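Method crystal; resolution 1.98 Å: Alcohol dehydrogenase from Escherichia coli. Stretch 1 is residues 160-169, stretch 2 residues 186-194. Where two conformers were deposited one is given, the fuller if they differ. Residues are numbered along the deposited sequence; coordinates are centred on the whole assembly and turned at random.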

# COMPACT_ATOMS: atom_id res chain seq x y z
N ALA A 160 0.25 -9.64 -2.76
CA ALA A 160 -0.90 -10.19 -3.47
C ALA A 160 -0.45 -11.14 -4.57
O ALA A 160 -0.93 -12.28 -4.67
CB ALA A 160 -1.75 -9.06 -4.04
N ALA A 161 0.49 -10.70 -5.41
CA ALA A 161 0.95 -11.54 -6.51
C ALA A 161 1.62 -12.81 -6.00
O ALA A 161 1.44 -13.89 -6.57
CB ALA A 161 1.92 -10.76 -7.41
N MET A 162 2.40 -12.70 -4.92
CA MET A 162 3.06 -13.87 -4.36
C MET A 162 2.05 -14.84 -3.76
O MET A 162 2.13 -16.05 -3.97
CB MET A 162 4.09 -13.45 -3.31
CG MET A 162 5.27 -12.68 -3.87
SD MET A 162 6.59 -13.80 -4.32
CE MET A 162 7.99 -12.68 -4.30
N LEU A 163 1.09 -14.30 -2.99
CA LEU A 163 0.02 -15.13 -2.44
C LEU A 163 -0.74 -15.84 -3.54
O LEU A 163 -1.13 -17.01 -3.39
CB LEU A 163 -0.94 -14.27 -1.61
CG LEU A 163 -0.73 -14.20 -0.10
CD1 LEU A 163 -2.00 -13.69 0.56
CD2 LEU A 163 -0.34 -15.55 0.45
N ALA A 164 -0.95 -15.17 -4.67
CA ALA A 164 -1.71 -15.73 -5.77
C ALA A 164 -0.91 -16.73 -6.60
O ALA A 164 -1.50 -17.38 -7.47
CB ALA A 164 -2.21 -14.60 -6.69
N ASP A 165 0.39 -16.87 -6.34
CA ASP A 165 1.27 -17.75 -7.11
C ASP A 165 1.26 -17.37 -8.59
O ASP A 165 1.10 -18.21 -9.48
CB ASP A 165 0.88 -19.22 -6.92
CG ASP A 165 1.96 -20.18 -7.38
OD1 ASP A 165 3.14 -19.77 -7.39
OD2 ASP A 165 1.63 -21.33 -7.73
N VAL A 166 1.41 -16.07 -8.86
CA VAL A 166 1.53 -15.60 -10.23
C VAL A 166 2.74 -16.25 -10.88
O VAL A 166 3.82 -16.35 -10.28
CB VAL A 166 1.62 -14.06 -10.27
CG1 VAL A 166 1.98 -13.58 -11.68
CG2 VAL A 166 0.31 -13.45 -9.81
N LYS A 167 2.57 -16.69 -12.12
CA LYS A 167 3.60 -17.41 -12.85
C LYS A 167 3.38 -17.17 -14.33
O LYS A 167 2.28 -16.79 -14.75
CB LYS A 167 3.56 -18.92 -12.54
CG LYS A 167 4.16 -19.31 -11.20
CD LYS A 167 5.65 -19.57 -11.30
CE LYS A 167 6.29 -19.75 -9.93
NZ LYS A 167 6.45 -18.46 -9.22
N PRO A 168 4.42 -17.38 -15.16
CA PRO A 168 4.18 -17.39 -16.61
C PRO A 168 3.12 -18.41 -16.94
O PRO A 168 3.01 -19.45 -16.28
CB PRO A 168 5.55 -17.78 -17.19
CG PRO A 168 6.54 -17.48 -16.12
CD PRO A 168 5.83 -17.61 -14.81
N GLY A 169 2.29 -18.10 -17.94
CA GLY A 169 1.22 -18.98 -18.35
C GLY A 169 -0.09 -18.78 -17.61
O GLY A 169 -1.07 -19.47 -17.93
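Stretch 2, residues 186-194: QACKCLGAT

Two helix ends can be packed together without a single direct hydrogen bond between them, provided that small residues let the backbones approach and a few branched side chains fill the space left where the helices stop. Residues 160-169 and 186-194 of this alcohol dehydrogenase are a compact example. Stretch 2 enters as a helix through Cys-190, leaves helical geometry at Leu-191, turns at Gly-192 (phi/psi 96/0) and runs on extended at Ala-193 (-64/139). Stretch 1 follows a similar course: a helical segment, a Schellman motif with positive phi at Asp-165, then extended residues from Val-166 to Pro-168. The two run in the same general sense, helix facing helix and tail facing tail, with Ala-161 CA 5.7 Å from Cys-188 CA and Pro-168 CA 4.4 Å from Ala-193 CA.

The close helical approach rests on alanine. Ala-161 and Ala-187 both direct CB toward the opposing stretch, and Ala-161 CB meets Ala-187 CB at 3.7 Å. Ala-161 CB also lies 4.1 Å from Cys-188 N, so a methyl group packs almost directly against the neighbouring backbone. Cys-188 points sideways in the m rotamer, which leaves its SG 4.3 Å from Ala-161 CB and 3.9 Å from Val-166 CG2.

Leu-191 fills the space beyond the alanine contact and is the residue most covered by its partner. Its chi1 of -90°, within the m class but well displaced from -60°, combines with a p chi2 to bring CD2 into stretch 1. There Leu-191 CD2 lies 3.5 Å from both Ala-161 O and Val-166 O, and 4.2 Å from Met-162 SD. The carbonyl of Ala-161 is already engaged, accepting a hydrogen bond from Val-166 N at 3.2 Å in the Schellman turn, so the leucine methyl packs beside a polar atom that has a partner.

Val-166 answers from stretch 1. With CB directed toward stretch 2 and chi1 t, it sets CG1 3.6 Å from Ala-193 CB, 3.7 Å from Leu-191 CB and 3.7 Å from Cys-188 O, while CG2 faces the cysteine sulfur. The two methyls thus spread over both the helix end and the tail that follows it. Here too the carbonyl is occupied: Cys-188 O accepts a 3.1 Å hydrogen bond from Ala-193 N.

Further along, the proline ring and backbone of stretch 1 lie against the backbone of stretch 2. Pro-168 CD lies 3.7 Å from Leu-191 O, and Pro-168 CA makes a CA-H...O contact with Gly-192 O at 3.5 Å. Gly-192 has little choice of identity: an ideal CB would sit 3.0 Å from Pro-168 CG and would also jam against the preceding carbonyl. Lys-167 starts away from stretch 2, although the end of its side chain comes nearer. A water closes the far end, accepting from Gly-169 N at 2.6 Å and lying 2.8 Å from Thr-194 OG1, whose p rotamer places the hydroxyl within reach of this bridge.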

# COMPACT_ATOMS: atom_id res chain seq x y z
N GLN A 186 2.61 -4.35 -11.61
CA GLN A 186 4.06 -4.47 -11.69
C GLN A 186 4.55 -5.70 -10.93
O GLN A 186 5.52 -6.35 -11.36
CB GLN A 186 4.70 -3.19 -11.16
CG GLN A 186 4.31 -1.97 -11.97
CD GLN A 186 5.27 -0.83 -11.79
OE1 GLN A 186 6.36 -0.82 -12.36
NE2 GLN A 186 4.88 0.16 -10.98
N ALA A 187 3.89 -6.06 -9.83
CA ALA A 187 4.26 -7.29 -9.14
C ALA A 187 4.00 -8.51 -10.02
O ALA A 187 4.84 -9.41 -10.11
CB ALA A 187 3.51 -7.40 -7.81
N CYS A 188 2.84 -8.55 -10.69
CA CYS A 188 2.56 -9.66 -11.60
C CYS A 188 3.60 -9.75 -12.70
O CYS A 188 4.01 -10.85 -13.09
CB CYS A 188 1.16 -9.52 -12.19
SG CYS A 188 -0.17 -9.76 -10.99
N LYS A 189 4.05 -8.60 -13.22
CA LYS A 189 5.11 -8.62 -14.22
C LYS A 189 6.40 -9.19 -13.66
O LYS A 189 7.08 -9.98 -14.32
CB LYS A 189 5.36 -7.20 -14.75
CG LYS A 189 4.20 -6.60 -15.52
CD LYS A 189 4.69 -5.87 -16.76
CE LYS A 189 5.47 -4.61 -16.39
NZ LYS A 189 6.63 -4.37 -17.30
N CYS A 190 6.76 -8.80 -12.44
CA CYS A 190 8.00 -9.29 -11.84
C CYS A 190 7.95 -10.79 -11.60
O CYS A 190 8.99 -11.45 -11.60
CB CYS A 190 8.27 -8.56 -10.52
SG CYS A 190 8.73 -6.83 -10.75
N LEU A 191 6.76 -11.35 -11.41
CA LEU A 191 6.60 -12.79 -11.24
C LEU A 191 6.42 -13.52 -12.57
O LEU A 191 6.15 -14.73 -12.56
CB LEU A 191 5.41 -13.08 -10.31
CG LEU A 191 5.77 -13.16 -8.82
CD1 LEU A 191 6.06 -11.77 -8.25
CD2 LEU A 191 4.65 -13.83 -8.04
N GLY A 192 6.57 -12.83 -13.69
CA GLY A 192 6.67 -13.48 -14.98
C GLY A 192 5.39 -13.60 -15.78
O GLY A 192 5.42 -14.16 -16.88
N ALA A 193 4.27 -13.10 -15.26
CA ALA A 193 3.03 -13.14 -16.04
C ALA A 193 3.18 -12.27 -17.28
O ALA A 193 3.77 -11.19 -17.24
CB ALA A 193 1.85 -12.65 -15.19
N THR A 194 2.65 -12.77 -18.41
CA THR A 194 2.79 -12.10 -19.70
C THR A 194 1.47 -11.59 -20.27
O THR A 194 1.50 -10.80 -21.22
CB THR A 194 3.43 -13.04 -20.72
OG1 THR A 194 2.58 -14.18 -20.93
CG2 THR A 194 4.80 -13.52 -20.25
O HOH W 1 3.22 -16.80 -20.05